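Local coordinates for protein 2'-deoxycytidine 5'-triphosphate deaminase (Agrobacterium tumefaciens, PDB 2R9Q) that probably deaminates the cytosine base of dCTP by hydrolysis, giving dUTP and ammonia, at residues G11-R19 against Q37-L45; R169-E179 against L335-K343. One frame throughout, in Å; residues are numbered along the deposited sequence.

Contact 1 (G11-R19 against Q37-L45)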
loop_
_atom_site.group_PDB
_atom_site.type_symbol
_atom_site.label_atom_id
_atom_site.label_comp_id
_atom_site.label_asym_id
_atom_site.label_seq_id
_atom_site.Cartn_x
_atom_site.Cartn_y
_atom_site.Cartn_z
ATOM N N GLY B 11 29.686 34.230 5.346
ATOM C CA GLY B 11 29.205 33.180 6.260
ATOM C C GLY B 11 27.710 33.236 6.514
ATOM O O GLY B 11 26.984 33.893 5.793
ATOM N N ILE B 12 27.273 32.557 7.566
ATOM C CA ILE B 12 25.869 32.505 7.948
ATOM C C ILE B 12 25.536 33.671 8.888
ATOM O O ILE B 12 26.301 33.983 9.783
ATOM C CB ILE B 12 25.491 31.117 8.590
ATOM C CG1 ILE B 12 25.671 30.010 7.549
ATOM C CG2 ILE B 12 24.060 31.097 9.075
ATOM C CD1 ILE B 12 25.988 28.655 8.117
ATOM N N LEU B 13 24.395 34.309 8.650
ATOM C CA LEU B 13 23.867 35.323 9.552
ATOM C C LEU B 13 23.387 34.712 10.876
ATOM O O LEU B 13 22.559 33.790 10.904
ATOM C CB LEU B 13 22.730 36.142 8.890
ATOM C CG LEU B 13 23.085 37.145 7.764
ATOM C CD1 LEU B 13 23.564 36.468 6.474
ATOM C CD2 LEU B 13 21.872 38.027 7.483
ATOM N N ALA B 14 23.925 35.240 11.972
ATOM C CA ALA B 14 23.461 34.888 13.304
ATOM C C ALA B 14 22.108 35.571 13.583
ATOM O O ALA B 14 21.676 36.431 12.830
ATOM C CB ALA B 14 24.530 35.254 14.368
ATOM N N ASP B 15 21.436 35.153 14.648
ATOM C CA ASP B 15 20.176 35.781 15.078
ATOM C C ASP B 15 20.157 37.336 15.200
ATOM O O ASP B 15 19.114 37.966 14.972
ATOM C CB ASP B 15 19.677 35.145 16.391
ATOM C CG ASP B 15 20.767 34.943 17.415
ATOM O OD1 ASP B 15 21.858 35.513 17.243
ATOM O OD2 ASP B 15 20.532 34.204 18.392
ATOM N N GLY B 16 21.288 37.944 15.566
ATOM C CA GLY B 16 21.362 39.389 15.708
ATOM C C GLY B 16 21.169 40.040 14.361
ATOM O O GLY B 16 20.404 40.981 14.221
ATOM N N ALA B 17 21.901 39.543 13.383
ATOM C CA ALA B 17 21.750 39.915 11.993
ATOM C C ALA B 17 20.355 39.623 11.438
ATOM O O ALA B 17 19.803 40.435 10.709
ATOM C CB ALA B 17 22.815 39.223 11.154
ATOM N N ILE B 18 19.784 38.469 11.763
ATOM C CA ILE B 18 18.437 38.137 11.283
ATOM C C ILE B 18 17.465 39.174 11.841
ATOM O O ILE B 18 16.611 39.680 11.132
ATOM C CB ILE B 18 17.966 36.690 11.668
ATOM C CG1 ILE B 18 18.817 35.618 10.980
ATOM C CG2 ILE B 18 16.484 36.496 11.275
ATOM C CD1 ILE B 18 18.664 34.222 11.566
ATOM N N ARG B 19 17.614 39.483 13.122
ATOM C CA ARG B 19 16.816 40.521 13.748
ATOM C C ARG B 19 17.041 41.911 13.132
ATOM O O ARG B 19 16.105 42.639 12.955
ATOM C CB ARG B 19 17.057 40.532 15.255
ATOM C CG ARG B 19 16.252 39.448 15.947
ATOM C CD ARG B 19 16.313 39.555 17.410
ATOM N NE ARG B 19 17.368 38.718 17.944
ATOM C CZ ARG B 19 17.195 37.586 18.618
ATOM N NH1 ARG B 19 15.995 37.088 18.872
ATOM N NH2 ARG B 19 18.263 36.928 19.040
ATOM N N GLN B 37 11.355 32.779 17.756
ATOM C CA GLN B 37 11.280 32.468 16.323
ATOM C C GLN B 37 12.636 32.470 15.641
ATOM O O GLN B 37 12.855 31.693 14.699
ATOM C CB GLN B 37 10.338 33.400 15.578
ATOM C CG GLN B 37 9.744 32.765 14.355
ATOM C CD GLN B 37 8.885 33.724 13.567
ATOM O OE1 GLN B 37 8.116 34.478 14.135
ATOM N NE2 GLN B 37 9.010 33.692 12.254
ATOM N N VAL B 38 13.532 33.328 16.125
ATOM C CA VAL B 38 14.884 33.444 15.586
ATOM C C VAL B 38 15.797 32.496 16.362
ATOM O O VAL B 38 15.928 32.584 17.588
ATOM C CB VAL B 38 15.421 34.899 15.644
ATOM C CG1 VAL B 38 16.796 35.000 14.971
ATOM C CG2 VAL B 38 14.395 35.893 15.014
ATOM N N GLN B 39 16.373 31.551 15.638
ATOM C CA GLN B 39 17.281 30.596 16.201
ATOM C C GLN B 39 18.668 31.209 16.041
ATOM O O GLN B 39 18.817 32.234 15.354
ATOM C CB GLN B 39 17.147 29.234 15.494
ATOM C CG GLN B 39 15.722 28.672 15.410
ATOM C CD GLN B 39 15.089 28.491 16.749
ATOM O OE1 GLN B 39 15.768 28.257 17.744
ATOM N NE2 GLN B 39 13.777 28.634 16.800
ATOM N N PRO B 40 19.681 30.615 16.701
ATOM C CA PRO B 40 21.077 31.067 16.593
ATOM C C PRO B 40 21.606 31.295 15.155
ATOM O O PRO B 40 22.300 32.268 14.936
ATOM C CB PRO B 40 21.846 29.961 17.309
ATOM C CG PRO B 40 20.895 29.392 18.272
ATOM C CD PRO B 40 19.549 29.492 17.652
ATOM N N ALA B 41 21.253 30.431 14.192
ATOM C CA ALA B 41 21.730 30.535 12.796
ATOM C C ALA B 41 20.653 30.259 11.715
ATOM O O ALA B 41 20.975 29.816 10.600
ATOM C CB ALA B 41 22.904 29.624 12.602
ATOM N N SER B 42 19.387 30.540 12.062
ATOM C CA SER B 42 18.231 30.353 11.179
ATOM C C SER B 42 16.997 31.015 11.782
ATOM O O SER B 42 17.000 31.456 12.922
ATOM C CB SER B 42 17.950 28.863 10.930
ATOM O OG SER B 42 17.792 28.155 12.155
ATOM N N LEU B 43 15.944 31.087 10.991
ATOM C CA LEU B 43 14.655 31.573 11.413
ATOM C C LEU B 43 13.537 30.582 11.046
ATOM O O LEU B 43 13.400 30.160 9.907
ATOM C CB LEU B 43 14.421 32.927 10.756
ATOM C CG LEU B 43 13.030 33.554 10.737
ATOM C CD1 LEU B 43 12.656 34.199 12.056
ATOM C CD2 LEU B 43 12.969 34.503 9.576
ATOM N N ASP B 44 12.748 30.204 12.039
ATOM C CA ASP B 44 11.450 29.541 11.834
ATOM C C ASP B 44 10.486 30.370 10.992
ATOM O O ASP B 44 10.409 31.596 11.121
ATOM C CB ASP B 44 10.781 29.187 13.159
ATOM C CG ASP B 44 11.439 27.998 13.835
ATOM O OD1 ASP B 44 12.508 27.553 13.340
ATOM O OD2 ASP B 44 10.875 27.515 14.847
ATOM N N LEU B 45 9.791 29.656 10.116
ATOM C CA LEU B 45 8.791 30.202 9.231
ATOM C C LEU B 45 7.418 29.748 9.702
ATOM O O LEU B 45 7.243 28.615 10.117
ATOM C CB LEU B 45 9.033 29.741 7.787
ATOM C CG LEU B 45 10.348 30.107 7.115
ATOM C CD1 LEU B 45 10.520 29.214 5.863
ATOM C CD2 LEU B 45 10.398 31.605 6.798
HETATM O O HOH W 1 20.637 32.365 9.127
HETATM O O HOH W 2 18.306 33.143 19.205
#

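Contact 2 (R169-E179 against L335-K343)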
loop_
_atom_site.group_PDB
_atom_site.type_symbol
_atom_site.label_atom_id
_atom_site.label_comp_id
_atom_site.label_asym_id
_atom_site.label_seq_id
_atom_site.Cartn_x
_atom_site.Cartn_y
_atom_site.Cartn_z
ATOM N N ARG B 169 22.786 33.563 4.368
ATOM C CA ARG B 169 24.241 33.595 4.219
ATOM C C ARG B 169 24.791 34.591 3.169
ATOM O O ARG B 169 24.099 34.962 2.218
ATOM C CB ARG B 169 24.729 32.186 3.902
ATOM C CG ARG B 169 24.161 31.616 2.631
ATOM C CD ARG B 169 24.787 30.291 2.288
ATOM N NE ARG B 169 24.656 29.271 3.325
ATOM C CZ ARG B 169 23.536 28.609 3.615
ATOM N NH1 ARG B 169 22.385 28.879 3.009
ATOM N NH2 ARG B 169 23.565 27.684 4.553
ATOM N N ILE B 170 26.033 35.030 3.363
ATOM C CA ILE B 170 26.779 35.756 2.319
ATOM C C ILE B 170 27.931 34.870 1.874
ATOM O O ILE B 170 28.769 34.499 2.665
ATOM C CB ILE B 170 27.253 37.155 2.772
ATOM C CG1 ILE B 170 26.031 38.003 3.194
ATOM C CG2 ILE B 170 28.024 37.872 1.627
ATOM C CD1 ILE B 170 26.255 38.912 4.378
ATOM N N GLY B 171 27.913 34.502 0.595
ATOM C CA GLY B 171 28.790 33.467 0.052
ATOM C C GLY B 171 28.481 32.076 0.587
ATOM O O GLY B 171 27.382 31.791 1.056
ATOM N N HIS B 172 29.479 31.209 0.511
ATOM C CA HIS B 172 29.346 29.839 0.943
ATOM C C HIS B 172 30.623 29.432 1.655
ATOM O O HIS B 172 31.465 28.775 1.076
ATOM C CB HIS B 172 29.051 28.955 -0.271
ATOM C CG HIS B 172 28.236 27.741 0.038
ATOM N ND1 HIS B 172 28.241 26.622 -0.769
ATOM C CD2 HIS B 172 27.402 27.461 1.069
ATOM C CE1 HIS B 172 27.432 25.713 -0.256
ATOM N NE2 HIS B 172 26.909 26.197 0.859
ATOM N N ALA B 173 30.713 29.797 2.933
ATOM C CA ALA B 173 31.920 29.641 3.747
ATOM C C ALA B 173 32.014 28.275 4.411
ATOM O O ALA B 173 32.163 28.177 5.637
ATOM C CB ALA B 173 31.991 30.739 4.794
ATOM N N LEU B 174 31.934 27.233 3.582
ATOM C CA LEU B 174 32.126 25.860 4.013
ATOM C C LEU B 174 33.576 25.602 4.377
ATOM O O LEU B 174 34.497 26.188 3.813
ATOM C CB LEU B 174 31.754 24.866 2.912
ATOM C CG LEU B 174 30.306 24.525 2.534
ATOM C CD1 LEU B 174 29.295 25.031 3.569
ATOM C CD2 LEU B 174 29.996 25.000 1.112
ATOM N N LEU B 175 33.761 24.681 5.307
ATOM C CA LEU B 175 35.082 24.205 5.673
ATOM C C LEU B 175 35.473 23.030 4.787
ATOM O O LEU B 175 34.639 22.185 4.476
ATOM C CB LEU B 175 35.096 23.790 7.142
ATOM C CG LEU B 175 35.137 24.943 8.145
ATOM C CD1 LEU B 175 33.952 25.874 7.966
ATOM C CD2 LEU B 175 35.210 24.361 9.554
ATOM N N ASN B 176 36.741 22.995 4.371
ATOM C CA ASN B 176 37.312 21.824 3.687
ATOM C C ASN B 176 37.904 20.831 4.720
ATOM O O ASN B 176 37.808 21.069 5.934
ATOM C CB ASN B 176 38.327 22.240 2.596
ATOM C CG ASN B 176 39.588 22.957 3.150
ATOM O OD1 ASN B 176 39.617 23.485 4.268
ATOM N ND2 ASN B 176 40.630 22.983 2.329
ATOM N N GLU B 177 38.474 19.720 4.250
ATOM C CA GLU B 177 39.003 18.705 5.155
ATOM C C GLU B 177 39.888 19.271 6.268
ATOM O O GLU B 177 39.673 18.982 7.443
ATOM C CB GLU B 177 39.774 17.638 4.387
ATOM C CG GLU B 177 38.938 16.423 3.986
ATOM C CD GLU B 177 39.675 15.085 4.230
ATOM O OE1 GLU B 177 40.088 14.821 5.413
ATOM O OE2 GLU B 177 39.824 14.304 3.239
ATOM N N SER B 178 40.863 20.086 5.891
ATOM C CA SER B 178 41.898 20.575 6.810
ATOM C C SER B 178 41.347 21.461 7.906
ATOM O O SER B 178 41.741 21.347 9.066
ATOM C CB SER B 178 42.962 21.363 6.036
ATOM O OG SER B 178 43.221 20.735 4.799
ATOM N N GLU B 179 40.460 22.365 7.506
ATOM C CA GLU B 179 39.776 23.297 8.411
ATOM C C GLU B 179 38.969 22.517 9.466
ATOM O O GLU B 179 39.007 22.835 10.665
ATOM C CB GLU B 179 38.844 24.191 7.583
ATOM C CG GLU B 179 38.910 25.689 7.856
ATOM C CD GLU B 179 38.600 26.524 6.609
ATOM O OE1 GLU B 179 38.854 26.029 5.480
ATOM O OE2 GLU B 179 38.103 27.670 6.757
ATOM N N LEU B 335 27.949 15.396 8.303
ATOM C CA LEU B 335 27.725 16.699 8.911
ATOM C C LEU B 335 28.726 17.704 8.344
ATOM O O LEU B 335 29.925 17.590 8.564
ATOM C CB LEU B 335 27.837 16.623 10.414
ATOM C CG LEU B 335 27.249 17.755 11.258
ATOM C CD1 LEU B 335 25.731 17.940 11.025
ATOM C CD2 LEU B 335 27.582 17.519 12.746
ATOM N N VAL B 336 28.196 18.666 7.591
ATOM C CA VAL B 336 28.975 19.685 6.898
ATOM C C VAL B 336 28.978 21.023 7.683
ATOM O O VAL B 336 27.932 21.527 8.062
ATOM C CB VAL B 336 28.444 19.888 5.487
ATOM C CG1 VAL B 336 29.094 21.080 4.842
ATOM C CG2 VAL B 336 28.659 18.618 4.651
ATOM N N TYR B 337 30.172 21.570 7.909
ATOM C CA TYR B 337 30.365 22.759 8.725
ATOM C C TYR B 337 30.502 24.015 7.850
ATOM O O TYR B 337 31.021 23.969 6.741
ATOM C CB TYR B 337 31.581 22.598 9.640
ATOM C CG TYR B 337 31.366 21.626 10.777
ATOM C CD1 TYR B 337 31.021 22.067 12.037
ATOM C CD2 TYR B 337 31.504 20.253 10.587
ATOM C CE1 TYR B 337 30.801 21.182 13.071
ATOM C CE2 TYR B 337 31.286 19.355 11.632
ATOM C CZ TYR B 337 30.946 19.824 12.875
ATOM O OH TYR B 337 30.742 18.940 13.927
ATOM N N GLU B 338 30.018 25.128 8.380
ATOM C CA GLU B 338 30.053 26.400 7.709
ATOM C C GLU B 338 30.308 27.491 8.766
ATOM O O GLU B 338 29.815 27.399 9.902
ATOM C CB GLU B 338 28.721 26.602 6.980
ATOM C CG GLU B 338 28.691 27.729 5.969
ATOM C CD GLU B 338 27.352 27.889 5.250
ATOM O OE1 GLU B 338 26.461 26.993 5.367
ATOM O OE2 GLU B 338 27.204 28.926 4.558
ATOM N N HIS B 339 31.110 28.494 8.393
ATOM C CA HIS B 339 31.411 29.638 9.260
ATOM C C HIS B 339 30.203 30.524 9.520
ATOM O O HIS B 339 29.452 30.871 8.615
ATOM C CB HIS B 339 32.487 30.557 8.668
ATOM C CG HIS B 339 33.863 29.980 8.667
ATOM N ND1 HIS B 339 34.711 30.075 9.749
ATOM C CD2 HIS B 339 34.554 29.334 7.698
ATOM C CE1 HIS B 339 35.852 29.475 9.457
ATOM N NE2 HIS B 339 35.782 29.017 8.219
ATOM N N MET B 340 30.057 30.928 10.768
ATOM C CA MET B 340 29.169 32.009 11.107
ATOM C C MET B 340 29.824 33.328 10.712
ATOM O O MET B 340 31.049 33.436 10.712
ATOM C CB MET B 340 28.886 31.973 12.589
ATOM C CG MET B 340 28.130 30.737 13.037
ATOM S SD MET B 340 26.503 30.506 12.326
ATOM C CE MET B 340 25.535 31.770 13.147
ATOM N N LEU B 341 28.998 34.298 10.330
ATOM C CA LEU B 341 29.428 35.678 10.114
ATOM C C LEU B 341 29.823 36.354 11.431
ATOM O O LEU B 341 30.819 37.056 11.476
ATOM C CB LEU B 341 28.321 36.510 9.453
ATOM C CG LEU B 341 28.246 36.616 7.936
ATOM C CD1 LEU B 341 27.111 37.573 7.564
ATOM C CD2 LEU B 341 29.578 37.064 7.354
ATOM N N GLU B 342 29.014 36.165 12.473
ATOM C CA GLU B 342 29.350 36.568 13.840
ATOM C C GLU B 342 28.821 35.506 14.815
ATOM O O GLU B 342 28.128 34.567 14.407
ATOM C CB GLU B 342 28.760 37.950 14.170
ATOM N N LYS B 343 29.144 35.659 16.092
ATOM C CA LYS B 343 28.681 34.745 17.122
ATOM C C LYS B 343 27.219 35.047 17.439
ATOM O O LYS B 343 26.858 36.205 17.570
ATOM C CB LYS B 343 29.530 34.876 18.393
ATOM C CG LYS B 343 29.352 33.724 19.409
ATOM C CD LYS B 343 30.132 33.988 20.740
ATOM C CE LYS B 343 30.547 32.672 21.484
ATOM N NZ LYS B 343 29.390 31.869 22.065
HETATM O O HOH W 3 28.166 31.448 3.848
HETATM O O HOH W 4 32.470 20.039 6.060
#

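Contact 1 (G11-R19 against Q37-L45)
The start of helix 15-23 meets the turn of the beta hairpin formed by strands 38-39 and 42-46, within the N-terminal, dUTPase-clan domain, and Asp15 and Pro40 make the join. With Ala14 as N-cap, Asp15 stands in the first turn and its backbone N gives a hydrogen bond to Pro40 O, 3.0 Å away. The N-H reaches that oxygen from above the carbonyl plane, and the bond is bent, 140° at the hydrogen. Ala14 CA adds a C-H...O contact to the same oxygen, so the hairpin carbonyl is touched by two successive residues of the helix start.

The backbone of the helix start brings Asp15 CB tightly against Val38 CG1, at 3.2 Å. With CG between the backbone N and carbonyl carbon (chi1 44°), the Asp15 carboxylate lies beside Pro40, OD2 nearest its CA, and points on to the 345-346 backbone. There OD1 is held by Glu345 N and OD2 by Gly346 N, while a water gives one proton to OD2 and the other to Val38 O. Arg19, one helical turn on, forms its salt bridge through NE with Glu345; its link from NH2 to Asp15 OD2 is long, at 3.6 Å. Val38 CB lies over one face of the Arg19 guanidinium, 3.9 Å from Arg19 NH1.

Ile18 fills the angle between helix and hairpin. Its CB touches Val38 CG1, and CG2, anti to the backbone N, reaches Leu43 CB; Leu27 of strand 27-28 lies against both Ile18 and Leu43. On the other branch Ile18 CD1 rests 3.5 Å from Ser42 O. Ahead of the helix, Ile12 CG2 comes down on Ala41, 3.7 Å from its O and 4.0 Å from its CB.

Contact 2 (R169-E179 against L335-K343)
Arg169 grips the carboxylate of Glu338 side-on with two nitrogens, one to each oxygen: NE to OE2 at 2.9 Å and NH2 to OE1 at 3.1 Å. Both oxygens use their syn lone pairs, and the guanidinium and carboxylate planes lie only 16° apart, a nearly coplanar bidentate salt bridge. The Glu338 chain, with CG anti to the backbone N (chi1 -167°) and extended beyond it, carries the acid across to Arg169. The remaining nitrogen, NH1, is bound to Ser109 OG, so the rotation of the guanidinium is fixed by Glu338 on one edge and Ser109 at NH1.

His339 makes the second polar link. Its NE2 donates to Glu179 OE2 at 3.1 Å, almost straight and in the ring plane; the oxygen is met on its anti side and somewhat out of the carboxylate plane, which is turned 49° from the ring.

Between these links the backbones run antiparallel for one bridge, Leu174 with Glu338 as a non-hydrogen-bonded pair. His339 N donates a hydrogen bond to Ala173 O (3.0 Å) and Leu175 N one to Tyr337 O (3.2 Å). Ala173 is the centre of an inverse gamma turn, and its N also donates to a water.

Apolar groups fill in around the bridge. Leu175 CD1 lies 3.5 Å from His339 CD2, oblique to the ring, while its CD2 touches Tyr337 CB. Leu174 CD1 lies against Glu338 CG and Val336 CG1, and at the far end the Ile170 and Leu341 side chains cross at about a right angle, CD1 to CD1 3.6 Å.

The connection from strand 162-170 to helix 177-186 thus runs beside the end of strand 331-339. Strand 275-281 borders that strand within its own sheet, where Tyr275 meets both Leu175 and the His339 ring, and Ile12 of strand 11-12 touches Glu338.

In the fold
From the N terminus, strand 11-12 leads into helix 15-23, and contact 1 closes a short loop when the chain returns as the hairpin 37-45. Contact 2 opens only afterwards: strand 162-170 runs out through 169-179, and a long excursion through the C-terminal family region ends at 335-343. The two contacts are therefore in series, neither nested nor crossed, yet they meet in space. Gly11 O probably accepts a hydrogen bond from Ile170 N, and Ile12 O one from Leu341 N, placing strand 11-12 between both halves of contact 2. Met340 also packs on Ala41, bringing the later segment to the hairpin turn.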